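Local coordinates for protein probable starch synthase 4, chloroplastic/amyloplastic (Arabidopsis thaliana, PDB 6GNE) that is a probable plastid starch synthase of the two-domain GT-B glycosyltransferase fold, modelled here with adenosine-5'-diphosphate and glycans bound, at residues V12-A17 with K37-K42; A33-A38 with S485-Y490; Q180-A185 with M204-S209; I331-E336 with Y453-A458. One frame throughout, in Å; residues are numbered along the deposited sequence.

How the interactions relate
Interactions 1 and 2 form one cluster, their centres about 8 Å apart. Both use helix 27-41, which packs on strand 11-15 in interaction 1 and against the C-terminal helix 484-499 in interaction 2, so that the two ends of the chain meet on the N-terminal domain. Interaction 3 joins two peripheral segments of that domain, its centre about 29 Å from that of interaction 1. Interaction 4 lies in the other domain, between two helices on its parallel sheet, its centre about 36 Å from that of interaction 2. Along the chain, interactions 3 and 4 fall in turn within the long span that interaction 2 bridges, as expected where the last helix returns to the first domain.

Interaction 1 (V12-A17 with K37-K42); sequences VVHIAA and KALQRK
Strand 11-15 and the last turn of helix 27-41 run close enough for the CA atoms of Val12 and Leu39 to lie 8.7 Å apart. They are the first two elements of a beta-alpha-beta unit, completed by strand 45-51, in the Rossmann-like N-terminal domain of this GT-B protein. Strand 45-51 pairs in parallel with strand 11-15, through backbone hydrogen bonds of Val12 with Leu45 and Glu47.

The contact rests on a single leucine. Leu39 points from the helix toward the strand, and its CD1 methyl reaches two strand side chains that face the helix, Val12 and His14. The tighter approach is to the imidazole: CD1 of Leu39 stands 3.7 Å from NE2 of His14, at the ring edge and near the ring plane, so the methyl abuts the rim and does not cover a face. With chi1 at -72°, the imidazole of His14 swings beside its own backbone N and its NE2 corner comes up to the leucine. The other ring nitrogen, ND1, is hydrogen-bonded to NE2 of His145, which helps to fix the rotation of the imidazole, and the rings of His143 and His145 both meet that of His14. Tyr494 of the C-terminal helix touches both His14 and Leu39, so this pair also lies against that helix. Val12 adds a looser contact beside the histidine, its CG1 methyl lying 4.5 Å from Leu39 CD1.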
loop_
_atom_site.group_PDB
_atom_site.type_symbol
_atom_site.label_atom_id
_atom_site.label_comp_id
_atom_site.label_asym_id
_atom_site.label_seq_id
_atom_site.Cartn_x
_atom_site.Cartn_y
_atom_site.Cartn_z
ATOM N N VAL A 12 12.322 14.287 9.578
ATOM C CA VAL A 12 11.023 13.877 9.054
ATOM C C VAL A 12 10.443 12.767 9.925
ATOM O O VAL A 12 11.050 11.702 10.062
ATOM C CB VAL A 12 11.198 13.325 7.630
ATOM C CG1 VAL A 12 9.854 12.986 7.014
ATOM C CG2 VAL A 12 11.989 14.307 6.772
ATOM N N VAL A 13 9.268 13.014 10.493
ATOM C CA VAL A 13 8.542 11.981 11.238
ATOM C C VAL A 13 7.312 11.481 10.461
ATOM O O VAL A 13 6.523 12.275 9.973
ATOM C CB VAL A 13 8.129 12.471 12.631
ATOM C CG1 VAL A 13 7.428 11.366 13.417
ATOM C CG2 VAL A 13 9.365 12.886 13.402
ATOM N N HIS A 14 7.182 10.163 10.327
ATOM C CA HIS A 14 6.011 9.543 9.684
ATOM C C HIS A 14 5.156 8.930 10.767
ATOM O O HIS A 14 5.640 8.156 11.578
ATOM C CB HIS A 14 6.417 8.463 8.681
ATOM C CG HIS A 14 7.018 8.999 7.436
ATOM N ND1 HIS A 14 6.325 9.079 6.255
ATOM C CD2 HIS A 14 8.246 9.512 7.189
ATOM C CE1 HIS A 14 7.101 9.625 5.332
ATOM N NE2 HIS A 14 8.274 9.899 5.875
ATOM N N ILE A 15 3.882 9.268 10.769
ATOM C CA ILE A 15 2.940 8.684 11.703
ATOM C C ILE A 15 1.981 7.887 10.831
ATOM O O ILE A 15 1.383 8.440 9.917
ATOM C CB ILE A 15 2.186 9.780 12.500
ATOM C CG1 ILE A 15 3.185 10.587 13.341
ATOM C CG2 ILE A 15 1.087 9.193 13.372
ATOM C CD1 ILE A 15 2.626 11.909 13.864
ATOM N N ALA A 16 1.841 6.596 11.109
ATOM C CA ALA A 16 1.003 5.723 10.301
ATOM C C ALA A 16 0.541 4.531 11.090
ATOM O O ALA A 16 1.112 4.216 12.144
ATOM C CB ALA A 16 1.788 5.260 9.083
ATOM N N ALA A 17 -0.456 3.845 10.553
ATOM C CA ALA A 17 -0.965 2.617 11.169
ATOM C C ALA A 17 -0.222 1.368 10.737
ATOM O O ALA A 17 -0.422 0.326 11.339
ATOM C CB ALA A 17 -2.457 2.468 10.883
ATOM N N LYS A 37 13.000 4.671 3.879
ATOM C CA LYS A 37 14.388 4.302 3.604
ATOM C C LYS A 37 14.989 5.173 2.514
ATOM O O LYS A 37 16.131 5.580 2.634
ATOM C CB LYS A 37 14.543 2.829 3.250
ATOM C CG LYS A 37 14.185 1.906 4.406
ATOM C CD LYS A 37 13.739 0.495 3.973
ATOM C CE LYS A 37 14.935 -0.414 3.713
ATOM N NZ LYS A 37 14.563 -1.845 3.643
ATOM N N ALA A 38 14.222 5.470 1.464
ATOM C CA ALA A 38 14.714 6.323 0.380
ATOM C C ALA A 38 15.107 7.687 0.915
ATOM O O ALA A 38 16.151 8.202 0.551
ATOM C CB ALA A 38 13.699 6.452 -0.726
ATOM N N LEU A 39 14.282 8.245 1.801
ATOM C CA LEU A 39 14.572 9.526 2.459
ATOM C C LEU A 39 15.805 9.436 3.358
ATOM O O LEU A 39 16.669 10.325 3.328
ATOM C CB LEU A 39 13.359 10.016 3.262
ATOM C CG LEU A 39 12.109 10.423 2.471
ATOM C CD1 LEU A 39 10.933 10.605 3.408
ATOM C CD2 LEU A 39 12.300 11.660 1.617
ATOM N N GLN A 40 15.895 8.370 4.142
ATOM C CA GLN A 40 17.105 8.135 4.928
ATOM C C GLN A 40 18.400 8.058 4.069
ATOM O O GLN A 40 19.394 8.626 4.464
ATOM C CB GLN A 40 16.955 6.901 5.822
ATOM C CG GLN A 40 17.955 6.840 6.966
ATOM C CD GLN A 40 17.948 5.489 7.659
ATOM O OE1 GLN A 40 18.462 4.501 7.117
ATOM N NE2 GLN A 40 17.385 5.443 8.871
ATOM N N ARG A 41 18.379 7.423 2.900
ATOM C CA ARG A 41 19.550 7.422 1.993
ATOM C C ARG A 41 19.913 8.817 1.485
ATOM O O ARG A 41 21.083 9.112 1.229
ATOM C CB ARG A 41 19.352 6.522 0.759
ATOM C CG ARG A 41 19.010 5.056 1.013
ATOM C CD ARG A 41 19.611 4.466 2.313
ATOM N NE ARG A 41 18.998 3.157 2.677
ATOM C CZ ARG A 41 19.145 2.003 2.006
ATOM N NH1 ARG A 41 18.532 0.905 2.447
ATOM N NH2 ARG A 41 19.896 1.921 0.903
ATOM N N LYS A 42 18.908 9.672 1.314
ATOM C CA LYS A 42 19.142 11.061 0.911
ATOM C C LYS A 42 19.701 11.962 2.041
ATOM O O LYS A 42 19.952 13.126 1.808
ATOM C CB LYS A 42 17.876 11.651 0.278
ATOM C CG LYS A 42 17.540 10.949 -1.045
ATOM C CD LYS A 42 16.228 11.385 -1.702
ATOM C CE LYS A 42 16.493 12.333 -2.867
ATOM N NZ LYS A 42 16.832 11.581 -4.104
#

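Interaction 2 (A33-A38 with S485-Y490)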
loop_
_atom_site.group_PDB
_atom_site.type_symbol
_atom_site.label_atom_id
_atom_site.label_comp_id
_atom_site.label_asym_id
_atom_site.label_seq_id
_atom_site.Cartn_x
_atom_site.Cartn_y
_atom_site.Cartn_z
ATOM N N ALA A 33 7.647 2.166 4.782
ATOM C CA ALA A 33 9.032 1.667 4.872
ATOM C C ALA A 33 9.895 2.096 3.667
ATOM O O ALA A 33 11.023 2.577 3.818
ATOM C CB ALA A 33 9.042 0.152 5.018
ATOM N N GLY A 34 9.339 1.948 2.478
ATOM C CA GLY A 34 10.086 2.200 1.266
ATOM C C GLY A 34 10.469 3.659 1.065
ATOM O O GLY A 34 11.630 3.958 0.770
ATOM N N LEU A 35 9.492 4.549 1.229
ATOM C CA LEU A 35 9.749 5.985 1.201
ATOM C C LEU A 35 10.624 6.414 2.371
ATOM O O LEU A 35 11.517 7.235 2.187
ATOM C CB LEU A 35 8.443 6.787 1.231
ATOM C CG LEU A 35 8.565 8.313 1.246
ATOM C CD1 LEU A 35 9.376 8.824 0.057
ATOM C CD2 LEU A 35 7.166 8.893 1.218
ATOM N N GLY A 36 10.370 5.850 3.556
ATOM C CA GLY A 36 11.211 6.072 4.721
ATOM C C GLY A 36 12.691 5.834 4.445
ATOM O O GLY A 36 13.529 6.696 4.721
ATOM N N LYS A 37 13.000 4.671 3.879
ATOM C CA LYS A 37 14.388 4.302 3.604
ATOM C C LYS A 37 14.989 5.173 2.514
ATOM O O LYS A 37 16.131 5.580 2.634
ATOM C CB LYS A 37 14.543 2.829 3.250
ATOM C CG LYS A 37 14.185 1.906 4.406
ATOM C CD LYS A 37 13.739 0.495 3.973
ATOM C CE LYS A 37 14.935 -0.414 3.713
ATOM N NZ LYS A 37 14.563 -1.845 3.643
ATOM N N ALA A 38 14.222 5.470 1.464
ATOM C CA ALA A 38 14.714 6.323 0.380
ATOM C C ALA A 38 15.107 7.687 0.915
ATOM O O ALA A 38 16.151 8.202 0.551
ATOM C CB ALA A 38 13.699 6.452 -0.726
ATOM N N SER A 485 13.364 8.189 -7.895
ATOM C CA SER A 485 12.673 9.263 -8.581
ATOM C C SER A 485 11.569 9.945 -7.727
ATOM O O SER A 485 11.537 11.180 -7.595
ATOM C CB SER A 485 12.059 8.683 -9.834
ATOM O OG SER A 485 11.890 9.696 -10.745
ATOM N N SER A 486 10.678 9.135 -7.159
ATOM C CA SER A 486 9.547 9.648 -6.379
ATOM C C SER A 486 9.912 10.161 -4.988
ATOM O O SER A 486 9.236 11.057 -4.483
ATOM C CB SER A 486 8.434 8.610 -6.252
ATOM O OG SER A 486 7.837 8.453 -7.493
ATOM N N ALA A 487 10.929 9.585 -4.350
ATOM C CA ALA A 487 11.452 10.141 -3.104
ATOM C C ALA A 487 12.030 11.555 -3.285
ATOM O O ALA A 487 11.855 12.420 -2.425
ATOM C CB ALA A 487 12.483 9.215 -2.506
ATOM N N THR A 488 12.715 11.778 -4.402
ATOM C CA THR A 488 13.157 13.127 -4.811
ATOM C C THR A 488 11.985 14.114 -4.978
ATOM O O THR A 488 12.118 15.264 -4.617
ATOM C CB THR A 488 14.010 13.084 -6.123
ATOM O OG1 THR A 488 15.078 12.147 -5.990
ATOM C CG2 THR A 488 14.637 14.390 -6.392
ATOM N N GLN A 489 10.851 13.680 -5.527
ATOM C CA GLN A 489 9.676 14.579 -5.638
ATOM C C GLN A 489 9.065 14.932 -4.270
ATOM O O GLN A 489 8.674 16.094 -4.058
ATOM C CB GLN A 489 8.560 14.034 -6.495
ATOM C CG GLN A 489 8.871 13.704 -7.931
ATOM C CD GLN A 489 7.592 13.336 -8.686
ATOM O OE1 GLN A 489 7.453 12.230 -9.252
ATOM N NE2 GLN A 489 6.626 14.258 -8.650
ATOM N N TYR A 490 8.977 13.956 -3.360
ATOM C CA TYR A 490 8.535 14.234 -1.988
ATOM C C TYR A 490 9.507 15.202 -1.263
ATOM O O TYR A 490 9.080 16.141 -0.588
ATOM C CB TYR A 490 8.359 12.941 -1.165
ATOM C CG TYR A 490 7.045 12.201 -1.358
ATOM C CD1 TYR A 490 5.920 12.532 -0.622
ATOM C CD2 TYR A 490 6.934 11.155 -2.252
ATOM C CE1 TYR A 490 4.726 11.855 -0.784
ATOM C CE2 TYR A 490 5.751 10.473 -2.410
ATOM C CZ TYR A 490 4.645 10.822 -1.679
ATOM O OH TYR A 490 3.458 10.144 -1.853
#
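Both methyls of Leu35 meet helix 484-499, one over the centre of the Tyr490 ring and the other shared between Tyr490 and Ala487. CD2 sits squarely over one face of the Tyr490 ring, 4.0 Å from the ring centroid and only 4° off the ring normal, a CH-pi contact in which the methyl lies over the centre of the phenol ring. CD1 of Leu35 lies over the same face but beyond its CD2 rim, 4.1 Å from CD2 of Tyr490, and reaches CB of Ala487 at 4.0 Å. A chi1 of 178° puts CG of Leu35 anti to the backbone N and carries the fork toward the other helix, where the leucine and tyrosine side chains meet at about a right angle.

Helix 27-41 belongs to the N-terminal Rossmann-like domain, whereas helix 484-499 is the C-terminal helix, which, as in many GT-B proteins, crosses back from the second domain to pack on the first. The axes of segments 33-38 and 485-490 approach to 9.7 Å and cross at -75°.

Ala487 stands where the helices come nearest. Its CB methyl meets CB of Ala38 at 3.5 Å, and the small side chains let the backbones approach until the CA atoms of this pair are 6.1 Å apart. Trp483, just ahead of the C-terminal helix, also touches Ala38. Beyond the face covered by Leu35, Tyr490 is tied down at its far end: its OH is hydrogen-bonded to OG1 of Thr227, and Ile260 packs on its side chain.

Interaction 3 (Q180-A185 with M204-S209)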
loop_
_atom_site.group_PDB
_atom_site.type_symbol
_atom_site.label_atom_id
_atom_site.label_comp_id
_atom_site.label_asym_id
_atom_site.label_seq_id
_atom_site.Cartn_x
_atom_site.Cartn_y
_atom_site.Cartn_z
ATOM N N GLN A 180 -12.427 7.183 4.108
ATOM C CA GLN A 180 -12.428 8.556 4.590
ATOM C C GLN A 180 -12.557 8.680 6.126
ATOM O O GLN A 180 -12.297 9.752 6.690
ATOM C CB GLN A 180 -13.512 9.360 3.843
ATOM C CG GLN A 180 -13.123 9.566 2.389
ATOM C CD GLN A 180 -14.192 10.203 1.530
ATOM O OE1 GLN A 180 -14.946 11.092 1.961
ATOM N NE2 GLN A 180 -14.237 9.773 0.288
ATOM N N GLY A 181 -12.939 7.583 6.789
ATOM C CA GLY A 181 -13.067 7.538 8.240
ATOM C C GLY A 181 -14.242 8.295 8.788
ATOM O O GLY A 181 -14.216 8.746 9.935
ATOM N N THR A 182 -15.287 8.431 7.993
ATOM C CA THR A 182 -16.402 9.278 8.384
ATOM C C THR A 182 -17.104 8.675 9.585
ATOM O O THR A 182 -17.179 7.463 9.723
ATOM C CB THR A 182 -17.390 9.468 7.229
ATOM O OG1 THR A 182 -17.736 8.186 6.707
ATOM C CG2 THR A 182 -16.771 10.322 6.144
ATOM N N ALA A 183 -17.590 9.542 10.465
ATOM C CA ALA A 183 -18.388 9.160 11.628
ATOM C C ALA A 183 -19.281 10.355 12.055
ATOM O O ALA A 183 -19.171 11.443 11.474
ATOM C CB ALA A 183 -17.450 8.750 12.766
ATOM N N SER A 184 -20.133 10.149 13.068
ATOM C CA SER A 184 -20.845 11.247 13.740
ATOM C C SER A 184 -19.863 12.223 14.382
ATOM O O SER A 184 -18.774 11.823 14.852
ATOM C CB SER A 184 -21.789 10.745 14.848
ATOM O OG SER A 184 -22.479 9.571 14.491
ATOM N N ALA A 185 -20.274 13.486 14.433
ATOM C CA ALA A 185 -19.433 14.572 14.929
ATOM C C ALA A 185 -19.034 14.439 16.408
ATOM O O ALA A 185 -17.916 14.808 16.772
ATOM C CB ALA A 185 -20.109 15.914 14.682
ATOM N N MET A 204 -14.381 20.238 8.454
ATOM C CA MET A 204 -14.366 18.774 8.461
ATOM C C MET A 204 -15.747 18.118 8.345
ATOM O O MET A 204 -15.837 16.901 8.400
ATOM C CB MET A 204 -13.705 18.267 9.738
ATOM C CG MET A 204 -12.235 18.579 9.873
ATOM S SD MET A 204 -11.570 17.837 11.403
ATOM C CE MET A 204 -11.821 16.086 11.043
ATOM N N GLN A 205 -16.821 18.902 8.215
ATOM C CA GLN A 205 -18.160 18.337 7.992
ATOM C C GLN A 205 -18.150 17.492 6.715
ATOM O O GLN A 205 -17.664 17.960 5.698
ATOM C CB GLN A 205 -19.199 19.450 7.832
ATOM C CG GLN A 205 -20.639 18.965 7.687
ATOM C CD GLN A 205 -21.641 20.104 7.731
ATOM O OE1 GLN A 205 -21.810 20.860 6.754
ATOM N NE2 GLN A 205 -22.311 20.243 8.873
ATOM N N ASP A 206 -18.699 16.278 6.757
ATOM C CA ASP A 206 -18.783 15.437 5.564
ATOM C C ASP A 206 -19.473 16.195 4.392
ATOM O O ASP A 206 -20.093 17.259 4.559
ATOM C CB ASP A 206 -19.373 14.043 5.886
ATOM C CG ASP A 206 -19.159 13.048 4.739
ATOM O OD1 ASP A 206 -18.059 13.048 4.153
ATOM O OD2 ASP A 206 -20.127 12.361 4.367
ATOM N N HIS A 207 -19.214 15.710 3.197
ATOM C CA HIS A 207 -19.735 16.298 1.971
ATOM C C HIS A 207 -21.199 15.955 1.770
ATOM O O HIS A 207 -21.908 16.757 1.178
ATOM C CB HIS A 207 -18.862 15.843 0.773
ATOM C CG HIS A 207 -18.460 14.390 0.807
ATOM N ND1 HIS A 207 -19.337 13.367 0.496
ATOM C CD2 HIS A 207 -17.279 13.790 1.123
ATOM C CE1 HIS A 207 -18.715 12.205 0.621
ATOM N NE2 HIS A 207 -17.464 12.434 0.993
ATOM N N SER A 208 -21.622 14.801 2.332
ATOM C CA SER A 208 -22.957 14.193 2.159
ATOM C C SER A 208 -23.875 14.162 3.391
ATOM O O SER A 208 -25.003 13.656 3.292
ATOM C CB SER A 208 -22.812 12.754 1.630
ATOM O OG SER A 208 -22.077 12.750 0.429
ATOM N N SER A 209 -23.407 14.694 4.520
ATOM C CA SER A 209 -24.224 14.845 5.726
ATOM C C SER A 209 -23.779 16.027 6.618
ATOM O O SER A 209 -22.636 16.501 6.580
ATOM C CB SER A 209 -24.245 13.515 6.494
ATOM O OG SER A 209 -24.957 13.594 7.726
#
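Gln180 reaches across to His207 with an extended chain, the two side chains approaching from opposite directions. Its OE1 accepts a hydrogen bond from NE2 of His207 at 3.0 Å, with an N-H...O angle of 152°. The donor lies in the carbonyl plane and is aimed at a lone pair, while the oxygen lies close to the plane of the imidazole; the amide and ring planes are nevertheless turned 61° apart. OE1 is also bonded to ND2 of Asn214, and NE2 of Gln180 reaches the carbonyl oxygens of Phe177 and Lys244, so the amide is gripped at both ends and its flip is fixed. The other ring nitrogen of His207, ND1, is hydrogen-bonded to OG of Ser208 at 2.8 Å, which holds the imidazole from its far side.

Past Gly181 the chain heads into strand 183-184, which pairs with strand 212-213 in a small two-stranded antiparallel sheet at the periphery of the N-terminal GT-B domain. Just before that strand, Thr182 faces Asp206. Its CG2 methyl lies 3.6 Å from OD1 of Asp206, a van der Waals contact and not a polar one. That oxygen instead takes a hydrogen bond from ND2 of Asn214, so the one amide group serves both Gln180 and Asp206. Ala183 then begins the sheet, sharing backbone hydrogen bonds with Val213.

Interaction 4 (I331-E336 with Y453-A458); sequences IYRTLE and YALERA
Leu455 lays its CD2 methyl on the aliphatic part of Arg333, 3.5 Å from CG and 3.9 Å from CB, so that the leucine meets the root of the arginine and not its charged end. The same methyl passes 4.1 Å from OG1 of Thr334, whose side chain it crosses at about a right angle. That hydroxyl has its polar partner within its own helix, a hydrogen bond to the carbonyl oxygen of Ala330, and offers Leu455 only van der Waals contact.

A chi1 of -170°, with CG anti to the backbone N, brings CG of Arg333 up to Leu455. Beyond CG the chain bends at chi2, 57°, and runs on toward Glu336, where NH1 of Arg333 forms a salt bridge with OE1 of Glu336 at 2.8 Å, although the hydrogen bond within it is weak. NH2 of Arg333 remains 6.7 Å from OE2 of Glu456 on the facing helix, too far for direct pairing.

The nearest CA atoms, of Thr334 and Leu455, are 7.9 Å apart. Beneath the helices lies the sheet: Leu455 also touches Ile414 of strand 412-416, and Thr334 packs on Phe341 of strand 340-346. Helices 324-336 and 448-464 thus lie side by side on a six-stranded parallel sheet of order 3-2-1-4-5-6, the Rossmann-like arrangement of a C-terminal GT-B domain.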
loop_
_atom_site.group_PDB
_atom_site.type_symbol
_atom_site.label_atom_id
_atom_site.label_comp_id
_atom_site.label_asym_id
_atom_site.label_seq_id
_atom_site.Cartn_x
_atom_site.Cartn_y
_atom_site.Cartn_z
ATOM N N ILE A 331 -9.135 -17.614 -13.673
ATOM C CA ILE A 331 -8.745 -18.937 -13.273
ATOM C C ILE A 331 -9.158 -19.927 -14.366
ATOM O O ILE A 331 -8.324 -20.692 -14.869
ATOM C CB ILE A 331 -9.352 -19.347 -11.921
ATOM C CG1 ILE A 331 -8.715 -18.550 -10.785
ATOM C CG2 ILE A 331 -9.136 -20.840 -11.643
ATOM C CD1 ILE A 331 -9.527 -18.565 -9.493
ATOM N N TYR A 332 -10.427 -19.887 -14.733
ATOM C CA TYR A 332 -10.971 -20.821 -15.717
ATOM C C TYR A 332 -10.445 -20.573 -17.116
ATOM O O TYR A 332 -10.200 -21.510 -17.854
ATOM C CB TYR A 332 -12.520 -20.817 -15.708
ATOM C CG TYR A 332 -13.088 -21.279 -14.404
ATOM C CD1 TYR A 332 -13.246 -22.610 -14.151
ATOM C CD2 TYR A 332 -13.426 -20.352 -13.396
ATOM C CE1 TYR A 332 -13.769 -23.044 -12.945
ATOM C CE2 TYR A 332 -13.958 -20.760 -12.175
ATOM C CZ TYR A 332 -14.131 -22.116 -11.951
ATOM O OH TYR A 332 -14.654 -22.592 -10.770
ATOM N N ARG A 333 -10.259 -19.316 -17.472
ATOM C CA ARG A 333 -9.788 -19.000 -18.805
ATOM C C ARG A 333 -8.333 -19.461 -19.014
ATOM O O ARG A 333 -7.968 -19.983 -20.081
ATOM C CB ARG A 333 -9.918 -17.498 -19.072
ATOM C CG ARG A 333 -9.686 -17.105 -20.521
ATOM C CD ARG A 333 -10.642 -17.857 -21.434
ATOM N NE ARG A 333 -10.738 -17.227 -22.736
ATOM C CZ ARG A 333 -11.580 -17.596 -23.690
ATOM N NH1 ARG A 333 -12.410 -18.614 -23.511
ATOM N NH2 ARG A 333 -11.615 -16.927 -24.826
ATOM N N THR A 334 -7.516 -19.227 -17.994
ATOM C CA THR A 334 -6.138 -19.640 -17.986
ATOM C C THR A 334 -6.056 -21.132 -18.219
ATOM O O THR A 334 -5.250 -21.594 -19.036
ATOM C CB THR A 334 -5.466 -19.284 -16.658
ATOM O OG1 THR A 334 -5.333 -17.865 -16.546
ATOM C CG2 THR A 334 -4.094 -19.918 -16.556
ATOM N N LEU A 335 -6.867 -21.867 -17.477
ATOM C CA LEU A 335 -6.974 -23.287 -17.641
ATOM C C LEU A 335 -7.454 -23.669 -19.073
ATOM O O LEU A 335 -6.875 -24.546 -19.712
ATOM C CB LEU A 335 -7.937 -23.821 -16.594
ATOM C CG LEU A 335 -8.176 -25.317 -16.549
ATOM C CD1 LEU A 335 -6.874 -26.024 -16.241
ATOM C CD2 LEU A 335 -9.206 -25.653 -15.523
ATOM N N GLU A 336 -8.484 -22.999 -19.575
ATOM C CA GLU A 336 -9.003 -23.265 -20.910
ATOM C C GLU A 336 -7.930 -23.066 -21.998
ATOM O O GLU A 336 -7.853 -23.836 -22.953
ATOM C CB GLU A 336 -10.215 -22.360 -21.183
ATOM C CG GLU A 336 -10.910 -22.623 -22.509
ATOM C CD GLU A 336 -12.187 -21.827 -22.675
ATOM O OE1 GLU A 336 -12.455 -20.882 -21.889
ATOM O OE2 GLU A 336 -12.904 -22.105 -23.646
ATOM N N TYR A 453 -9.068 -10.741 -24.376
ATOM C CA TYR A 453 -8.178 -10.293 -25.446
ATOM C C TYR A 453 -6.759 -10.044 -24.944
ATOM O O TYR A 453 -5.806 -10.447 -25.606
ATOM C CB TYR A 453 -8.749 -9.064 -26.165
ATOM C CG TYR A 453 -8.008 -8.689 -27.438
ATOM C CD1 TYR A 453 -7.797 -9.648 -28.458
ATOM C CD2 TYR A 453 -7.481 -7.377 -27.624
ATOM C CE1 TYR A 453 -7.115 -9.315 -29.614
ATOM C CE2 TYR A 453 -6.794 -7.042 -28.777
ATOM C CZ TYR A 453 -6.622 -8.008 -29.771
ATOM O OH TYR A 453 -5.952 -7.696 -30.933
ATOM N N ALA A 454 -6.602 -9.431 -23.775
ATOM C CA ALA A 454 -5.274 -9.291 -23.182
ATOM C C ALA A 454 -4.643 -10.646 -22.825
ATOM O O ALA A 454 -3.462 -10.865 -23.083
ATOM C CB ALA A 454 -5.312 -8.393 -21.960
ATOM N N LEU A 455 -5.425 -11.542 -22.238
ATOM C CA LEU A 455 -4.913 -12.848 -21.859
ATOM C C LEU A 455 -4.525 -13.686 -23.093
ATOM O O LEU A 455 -3.450 -14.296 -23.115
ATOM C CB LEU A 455 -5.930 -13.577 -20.996
ATOM C CG LEU A 455 -5.411 -14.832 -20.290
ATOM C CD1 LEU A 455 -4.518 -14.467 -19.124
ATOM C CD2 LEU A 455 -6.553 -15.685 -19.760
ATOM N N GLU A 456 -5.389 -13.702 -24.108
ATOM C CA GLU A 456 -5.126 -14.376 -25.393
ATOM C C GLU A 456 -3.790 -13.915 -25.969
ATOM O O GLU A 456 -2.949 -14.746 -26.302
ATOM C CB GLU A 456 -6.277 -14.100 -26.373
ATOM C CG GLU A 456 -6.142 -14.664 -27.788
ATOM C CD GLU A 456 -7.218 -14.141 -28.786
ATOM O OE1 GLU A 456 -7.700 -12.986 -28.659
ATOM O OE2 GLU A 456 -7.590 -14.864 -29.743
ATOM N N ARG A 457 -3.574 -12.598 -26.039
ATOM C CA ARG A 457 -2.332 -12.068 -26.617
ATOM C C ARG A 457 -1.131 -12.426 -25.785
ATOM O O ARG A 457 -0.106 -12.763 -26.312
ATOM C CB ARG A 457 -2.399 -10.561 -26.866
ATOM C CG ARG A 457 -3.396 -10.195 -27.963
ATOM C CD ARG A 457 -3.487 -8.701 -28.230
ATOM N NE ARG A 457 -4.054 -7.940 -27.110
ATOM C CZ ARG A 457 -3.359 -7.168 -26.267
ATOM N NH1 ARG A 457 -3.987 -6.564 -25.286
ATOM N NH2 ARG A 457 -2.042 -6.962 -26.404
ATOM N N ALA A 458 -1.269 -12.412 -24.475
ATOM C CA ALA A 458 -0.179 -12.753 -23.595
ATOM C C ALA A 458 0.216 -14.221 -23.760
ATOM O O ALA A 458 1.404 -14.533 -23.857
ATOM C CB ALA A 458 -0.542 -12.449 -22.158
#